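Local coordinates for M32 carboxypeptidase (Chitinophagaceae bacterium, PDB 7A03), which probably acts as a metal-dependent carboxypeptidase of the M32 family, removing amino acids one at a time from the C-terminal ends of peptides, at residues G32-E36 with T37-E41; A44-R47 with G48-I51; S55-A58 with H59-F62. All coordinates share one frame; numbering follows the deposited sequence.

Contact 1 of 3, residues G32-E36 with T37-E41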
loop_
_atom_site.group_PDB
_atom_site.type_symbol
_atom_site.label_atom_id
_atom_site.label_comp_id
_atom_site.label_asym_id
_atom_site.label_seq_id
_atom_site.Cartn_x
_atom_site.Cartn_y
_atom_site.Cartn_z
ATOM N N GLY A 32 -8.846 -12.358 11.054
ATOM C CA GLY A 32 -8.032 -12.446 9.844
ATOM C C GLY A 32 -6.543 -12.528 10.143
ATOM O O GLY A 32 -5.782 -13.221 9.440
ATOM N N TRP A 33 -6.118 -11.878 11.227
ATOM C CA TRP A 33 -4.726 -11.957 11.644
ATOM C C TRP A 33 -4.396 -13.379 12.065
ATOM O O TRP A 33 -3.385 -13.957 11.629
ATOM C CB TRP A 33 -4.481 -10.980 12.795
ATOM C CG TRP A 33 -3.164 -11.183 13.476
ATOM C CD1 TRP A 33 -1.963 -10.654 13.110
ATOM C CD2 TRP A 33 -2.906 -11.992 14.638
ATOM N NE1 TRP A 33 -0.971 -11.072 13.969
ATOM C CE2 TRP A 33 -1.530 -11.888 14.924
ATOM C CE3 TRP A 33 -3.709 -12.771 15.481
ATOM C CZ2 TRP A 33 -0.929 -12.553 16.004
ATOM C CZ3 TRP A 33 -3.113 -13.435 16.544
ATOM C CH2 TRP A 33 -1.743 -13.317 16.805
ATOM N N ASP A 34 -5.298 -13.983 12.855
ATOM C CA ASP A 34 -5.076 -15.353 13.283
ATOM C C ASP A 34 -5.122 -16.306 12.097
ATOM O O ASP A 34 -4.341 -17.264 12.027
ATOM C CB ASP A 34 -6.109 -15.716 14.344
ATOM C CG ASP A 34 -5.998 -17.149 14.785
ATOM O OD1 ASP A 34 -5.075 -17.460 15.581
ATOM O OD2 ASP A 34 -6.829 -17.955 14.308
ATOM N N GLN A 35 -6.005 -16.025 11.133
ATOM C CA GLN A 35 -6.077 -16.813 9.912
ATOM C C GLN A 35 -4.728 -16.867 9.213
ATOM O O GLN A 35 -4.364 -17.897 8.637
ATOM C CB GLN A 35 -7.127 -16.187 8.999
ATOM C CG GLN A 35 -7.391 -16.872 7.676
ATOM C CD GLN A 35 -8.617 -16.248 7.010
ATOM O OE1 GLN A 35 -8.637 -15.049 6.743
ATOM N NE2 GLN A 35 -9.647 -17.049 6.771
ATOM N N GLU A 36 -3.978 -15.760 9.248
ATOM C CA GLU A 36 -2.668 -15.740 8.603
ATOM C C GLU A 36 -1.539 -16.267 9.477
ATOM O O GLU A 36 -0.446 -16.545 8.955
ATOM C CB GLU A 36 -2.307 -14.315 8.158
ATOM C CG GLU A 36 -3.267 -13.739 7.095
ATOM C CD GLU A 36 -3.295 -14.573 5.830
ATOM O OE1 GLU A 36 -2.216 -14.982 5.347
ATOM O OE2 GLU A 36 -4.404 -14.825 5.315
ATOM N N THR A 37 -1.733 -16.378 10.788
ATOM C CA THR A 37 -0.580 -16.668 11.637
ATOM C C THR A 37 -0.663 -18.009 12.347
ATOM O O THR A 37 0.321 -18.759 12.345
ATOM C CB THR A 37 -0.387 -15.559 12.668
ATOM O OG1 THR A 37 -1.629 -15.337 13.348
ATOM C CG2 THR A 37 0.059 -14.274 11.987
ATOM N N TYR A 38 -1.788 -18.318 12.995
ATOM C CA TYR A 38 -1.857 -19.466 13.888
ATOM C C TYR A 38 -2.989 -20.435 13.593
ATOM O O TYR A 38 -3.008 -21.522 14.186
ATOM C CB TYR A 38 -1.935 -19.013 15.360
ATOM C CG TYR A 38 -0.635 -18.345 15.776
ATOM C CD1 TYR A 38 0.522 -19.092 15.923
ATOM C CD2 TYR A 38 -0.557 -16.971 15.960
ATOM C CE1 TYR A 38 1.725 -18.501 16.272
ATOM C CE2 TYR A 38 0.632 -16.367 16.312
ATOM C CZ TYR A 38 1.771 -17.138 16.463
ATOM O OH TYR A 38 2.979 -16.556 16.810
ATOM N N LEU A 39 -3.896 -20.104 12.690
ATOM C CA LEU A 39 -5.051 -20.946 12.413
ATOM C C LEU A 39 -4.650 -22.353 11.974
ATOM O O LEU A 39 -3.916 -22.503 10.984
ATOM C CB LEU A 39 -5.840 -20.273 11.292
ATOM C CG LEU A 39 -6.994 -21.081 10.716
ATOM C CD1 LEU A 39 -8.105 -21.169 11.723
ATOM C CD2 LEU A 39 -7.500 -20.454 9.417
ATOM N N PRO A 40 -5.123 -23.407 12.646
ATOM C CA PRO A 40 -4.895 -24.766 12.135
ATOM C C PRO A 40 -5.645 -24.984 10.828
ATOM O O PRO A 40 -6.731 -24.447 10.619
ATOM C CB PRO A 40 -5.450 -25.669 13.249
ATOM C CG PRO A 40 -5.505 -24.780 14.497
ATOM C CD PRO A 40 -5.784 -23.383 13.961
ATOM N N GLU A 41 -5.065 -25.823 9.965
ATOM C CA GLU A 41 -5.537 -25.937 8.587
ATOM C C GLU A 41 -7.011 -26.338 8.517
ATOM O O GLU A 41 -7.800 -25.753 7.753
ATOM C CB GLU A 41 -4.659 -26.946 7.846
ATOM C CG GLU A 41 -5.160 -27.330 6.473
ATOM C CD GLU A 41 -5.666 -28.758 6.433
ATOM O OE1 GLU A 41 -6.847 -28.962 6.070
ATOM O OE2 GLU A 41 -4.885 -29.673 6.779
#
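Three backbone N-H groups, those of Thr37, Tyr38 and Leu39, converge on the carbonyl oxygen of Asp34 where helix 9-37 runs out. Tyr38 N to Asp34 O, at 2.9 Å, lies in the carbonyl plane on a lone pair; Thr37 N stands well above that plane, and Leu39 N is tilted 34° from it. A separate bond, to the neighbouring carbonyl, comes from a side chain: Thr37 OG1 donates to Trp33 O at 2.8 Å, from above the plane of the Trp33 carbonyl. The hydroxyl can do this because chi1 of 52° sets it between the backbone N and the carbonyl carbon of its own residue.

The same threonine packs on Trp33. Its OG1 sits 3.6 Å above the indole plane, and CG2 makes a CH-pi contact over the five-membered ring, 4.2 Å from the centroid. Trp33 CH2 meets the edge of the Tyr38 ring, 3.9 Å from CE2, with the two ring planes 60° apart. Leu39 lies alongside Gln35, pointing the same way, its CD2 4.0 Å from Gln35 CG. Asp34 OD1 comes 3.5 Å from Tyr38 CB, while OD2 forms a salt bridge with Arg47 of helix 44-62. Tyr38 OH bonds to Asp232 of strand 229-233, and Arg248 makes a cation-pi contact with Trp33.

The carbonyls of Trp33 and Asp34 thus both find donors in the residues where the helix gives way to the loop, and one threonine covers an indole face with both its hydroxyl oxygen and its methyl.

Contact 2 of 3, residues A44-R47 with G48-I51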
loop_
_atom_site.group_PDB
_atom_site.type_symbol
_atom_site.label_atom_id
_atom_site.label_comp_id
_atom_site.label_asym_id
_atom_site.label_seq_id
_atom_site.Cartn_x
_atom_site.Cartn_y
_atom_site.Cartn_z
ATOM N N ALA A 44 -10.063 -23.746 8.661
ATOM C CA ALA A 44 -10.221 -22.664 7.687
ATOM C C ALA A 44 -11.688 -22.415 7.338
ATOM O O ALA A 44 -12.136 -21.260 7.277
ATOM C CB ALA A 44 -9.446 -23.001 6.422
ATOM N N GLY A 45 -12.445 -23.486 7.092
ATOM C CA GLY A 45 -13.819 -23.302 6.647
ATOM C C GLY A 45 -14.651 -22.583 7.688
ATOM O O GLY A 45 -15.351 -21.596 7.389
ATOM N N PHE A 46 -14.539 -23.023 8.949
ATOM C CA PHE A 46 -15.363 -22.366 9.950
ATOM C C PHE A 46 -14.894 -20.937 10.151
ATOM O O PHE A 46 -15.721 -20.046 10.394
ATOM C CB PHE A 46 -15.335 -23.132 11.280
ATOM C CG PHE A 46 -16.365 -24.218 11.372
ATOM C CD1 PHE A 46 -17.701 -23.909 11.528
ATOM C CD2 PHE A 46 -15.988 -25.553 11.279
ATOM C CE1 PHE A 46 -18.665 -24.902 11.619
ATOM C CE2 PHE A 46 -16.938 -26.564 11.359
ATOM C CZ PHE A 46 -18.291 -26.236 11.536
ATOM N N ARG A 47 -13.580 -20.699 10.000
ATOM C CA ARG A 47 -13.087 -19.348 10.194
ATOM C C ARG A 47 -13.648 -18.428 9.122
ATOM O O ARG A 47 -14.099 -17.317 9.436
ATOM C CB ARG A 47 -11.554 -19.329 10.219
ATOM C CG ARG A 47 -10.936 -17.903 10.164
ATOM C CD ARG A 47 -11.349 -17.028 11.338
ATOM N NE ARG A 47 -11.067 -17.720 12.583
ATOM C CZ ARG A 47 -9.861 -17.789 13.130
ATOM N NH1 ARG A 47 -8.812 -17.157 12.580
ATOM N NH2 ARG A 47 -9.702 -18.505 14.232
ATOM N N GLY A 48 -13.748 -18.929 7.884
ATOM C CA GLY A 48 -14.314 -18.093 6.837
ATOM C C GLY A 48 -15.760 -17.760 7.134
ATOM O O GLY A 48 -16.192 -16.596 7.032
ATOM N N GLN A 49 -16.501 -18.765 7.601
ATOM C CA GLN A 49 -17.898 -18.555 7.918
ATOM C C GLN A 49 -18.030 -17.513 9.009
ATOM O O GLN A 49 -18.871 -16.603 8.922
ATOM C CB GLN A 49 -18.487 -19.885 8.374
ATOM C CG GLN A 49 -19.919 -19.836 8.801
ATOM C CD GLN A 49 -20.439 -21.207 9.148
ATOM O OE1 GLN A 49 -20.608 -22.057 8.269
ATOM N NE2 GLN A 49 -20.678 -21.444 10.434
ATOM N N GLN A 50 -17.145 -17.575 10.004
ATOM C CA GLN A 50 -17.288 -16.660 11.122
ATOM C C GLN A 50 -16.977 -15.241 10.682
ATOM O O GLN A 50 -17.714 -14.311 11.030
ATOM C CB GLN A 50 -16.444 -17.137 12.303
ATOM C CG GLN A 50 -17.037 -18.393 12.940
ATOM C CD GLN A 50 -16.039 -19.219 13.730
ATOM O OE1 GLN A 50 -14.900 -18.813 13.928
ATOM N NE2 GLN A 50 -16.466 -20.408 14.171
ATOM N N ILE A 51 -15.958 -15.079 9.827
ATOM C CA ILE A 51 -15.652 -13.740 9.335
ATOM C C ILE A 51 -16.834 -13.197 8.541
ATOM O O ILE A 51 -17.254 -12.045 8.746
ATOM C CB ILE A 51 -14.345 -13.738 8.525
ATOM C CG1 ILE A 51 -13.151 -13.904 9.477
ATOM C CG2 ILE A 51 -14.266 -12.429 7.688
ATOM C CD1 ILE A 51 -11.828 -14.281 8.793
HETATM O O HOH W 1 -12.369 -19.703 14.001
#
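Ala44 O accepts from Gly48 N at 2.9 Å, the i to i+4 bond that opens helix 44-62. Gly45 O repeats the pattern with Gln49 N. At Phe46 the carbonyl takes Gln50 N, and the side chain of Gln50 folds back over the same oxygen, CG lying 3.3 Å from Phe46 O. The Phe46 ring runs beside Gln49, pointing the same way, with CD1 4.0 Å from Gln49 NE2 and the amide plane turned 76° from the ring.

Arg47 O receives Ile51 N, while the arginine chain, bent at both chi2 (61°) and chi3, passes its CD 3.8 Å from Ile51 CD1. A water in the guanidinium plane accepts from Arg47 NE at 2.8 Å and donates to Gln50 OE1 at 2.7 Å, joining the two side chains. Arg47 NH1 forms a salt bridge with Asp34 of helix 9-37. A leucine in place of Arg47 would probably leave Asp34 without its charged mate and the water without its NE donor.

The arrangement is the first two turns of a surface alpha helix, held to helix 9-37 by the Arg47 salt bridge and by packing of Ile51 on Leu31 and Gln35, as in a helical hairpin.

Contact 3 of 3, residues S55-A58 with H59-F62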
loop_
_atom_site.group_PDB
_atom_site.type_symbol
_atom_site.label_atom_id
_atom_site.label_comp_id
_atom_site.label_asym_id
_atom_site.label_seq_id
_atom_site.Cartn_x
_atom_site.Cartn_y
_atom_site.Cartn_z
ATOM N N SER A 55 -18.909 -9.819 9.150
ATOM C CA SER A 55 -18.888 -8.783 8.127
ATOM C C SER A 55 -20.304 -8.355 7.803
ATOM O O SER A 55 -20.591 -7.148 7.707
ATOM C CB SER A 55 -18.157 -9.274 6.876
ATOM O OG SER A 55 -16.793 -9.574 7.162
ATOM N N THR A 56 -21.219 -9.335 7.724
ATOM C CA THR A 56 -22.603 -9.002 7.444
ATOM C C THR A 56 -23.155 -8.140 8.559
ATOM O O THR A 56 -23.781 -7.105 8.296
ATOM C CB THR A 56 -23.427 -10.280 7.250
ATOM O OG1 THR A 56 -22.924 -11.005 6.123
ATOM C CG2 THR A 56 -24.890 -9.964 7.021
ATOM N N ILE A 57 -22.853 -8.498 9.814
ATOM C CA ILE A 57 -23.347 -7.695 10.925
ATOM C C ILE A 57 -22.802 -6.275 10.831
ATOM O O ILE A 57 -23.556 -5.299 10.975
ATOM C CB ILE A 57 -23.007 -8.367 12.270
ATOM C CG1 ILE A 57 -23.880 -9.610 12.481
ATOM C CG2 ILE A 57 -23.141 -7.369 13.437
ATOM C CD1 ILE A 57 -23.370 -10.516 13.594
ATOM N N ALA A 58 -21.502 -6.135 10.533
ATOM C CA ALA A 58 -20.933 -4.791 10.472
ATOM C C ALA A 58 -21.637 -3.987 9.404
ATOM O O ALA A 58 -21.958 -2.805 9.606
ATOM C CB ALA A 58 -19.441 -4.845 10.171
ATOM N N HIS A 59 -21.932 -4.636 8.276
ATOM C CA HIS A 59 -22.541 -3.920 7.171
ATOM C C HIS A 59 -23.950 -3.501 7.545
ATOM O O HIS A 59 -24.370 -2.362 7.266
ATOM C CB HIS A 59 -22.526 -4.806 5.926
ATOM C CG HIS A 59 -23.137 -4.163 4.721
ATOM N ND1 HIS A 59 -22.422 -3.357 3.862
ATOM C CD2 HIS A 59 -24.403 -4.199 4.240
ATOM C CE1 HIS A 59 -23.220 -2.927 2.900
ATOM N NE2 HIS A 59 -24.425 -3.423 3.105
ATOM N N GLU A 60 -24.679 -4.395 8.233
ATOM C CA GLU A 60 -26.012 -4.037 8.700
ATOM C C GLU A 60 -25.941 -2.799 9.576
ATOM O O GLU A 60 -26.760 -1.878 9.438
ATOM C CB GLU A 60 -26.631 -5.200 9.482
ATOM C CG GLU A 60 -26.993 -6.408 8.633
ATOM C CD GLU A 60 -27.339 -7.649 9.458
ATOM O OE1 GLU A 60 -27.144 -7.651 10.700
ATOM O OE2 GLU A 60 -27.817 -8.631 8.855
ATOM N N LEU A 61 -24.929 -2.732 10.446
ATOM C CA LEU A 61 -24.849 -1.588 11.339
ATOM C C LEU A 61 -24.526 -0.321 10.559
ATOM O O LEU A 61 -25.113 0.740 10.812
ATOM C CB LEU A 61 -23.834 -1.860 12.447
ATOM C CG LEU A 61 -24.268 -2.974 13.407
ATOM C CD1 LEU A 61 -23.096 -3.421 14.275
ATOM C CD2 LEU A 61 -25.439 -2.471 14.253
ATOM N N PHE A 62 -23.647 -0.421 9.563
ATOM C CA PHE A 62 -23.249 0.812 8.907
ATOM C C PHE A 62 -24.252 1.290 7.868
ATOM O O PHE A 62 -24.133 2.423 7.391
ATOM C CB PHE A 62 -21.854 0.707 8.300
ATOM C CG PHE A 62 -21.353 2.009 7.802
ATOM C CD1 PHE A 62 -21.193 3.070 8.679
ATOM C CD2 PHE A 62 -21.103 2.203 6.458
ATOM C CE1 PHE A 62 -20.741 4.296 8.222
ATOM C CE2 PHE A 62 -20.662 3.423 5.996
ATOM C CZ PHE A 62 -20.480 4.469 6.879
#
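Thr56 O accepts from Glu60 N at 2.9 Å, a nearly linear bond with an N-H...O angle of 164°, and the Glu60 side chain leans against the same oxygen, with CG 3.3 Å away. Neighbouring rungs follow the same i to i+4 spacing: His59 N to Ser55 O, Leu61 N to Ile57 O and Phe62 N to Ala58 O.

The side chains pair along the helix in step with these bonds. Glu60, its CG anti to the carbonyl carbon (chi1 -69°) and its chain extended beyond, runs back toward the preceding turn. There Glu60 OE2 lies 3.7 Å from Thr56 CG2, a van der Waals contact of carboxylate oxygen with methyl, while Glu60 OE1 comes 3.8 Å from Ile57 CA. The hydroxyl of Thr56 is bonded to Thr52 O one turn back, and Ser55 OG likewise bonds to Ile51 O, both serving backbone carbonyls of the same helix.

Ile57 and Leu61 lie side by side and point the same way. Ile57 CG2 meets Leu61 CD1 at 4.0 Å, and Leu61 CG rests 3.4 Å from Ile57 O, so the leucine spans both the methyl and the carbonyl of the earlier residue. His59 contributes mainly its CB, 3.5 Å from Ser55 O.

Outside the segments, Leu61 touches Lys20 and Ile21, and Ala58 touches Arg25, all of helix 9-37; Phe62 touches Asp94, Tyr95 and Asn98 of helix 82-100. These are the C-terminal turns of a surface helix that packs on helix 9-37 and, through Phe62 at its end, meets helix 82-100, in keeping with the largely helical fold of this M32 carboxypeptidase.

In the fold
The contacts follow in series along the chain. Contact 1 is the end of helix 9-37 with the loop beyond it; contacts 2 and 3 are the beginning and end of helix 44-62. Contacts 1 and 2, about 11 Å apart centre to centre, are joined by the Asp34 OD2 to Arg47 NH1 salt bridge at 2.7 Å, with Leu39 packed on Ala44. Contact 3 lies about 17 Å from contact 2 and about 23 Å from contact 1 between centres, with nearest atoms about 9 Å from the latter and no touch. The HExxH pattern on helix 258-277, probably the metal site of this family though no metal is bound to it here, lies in none of them.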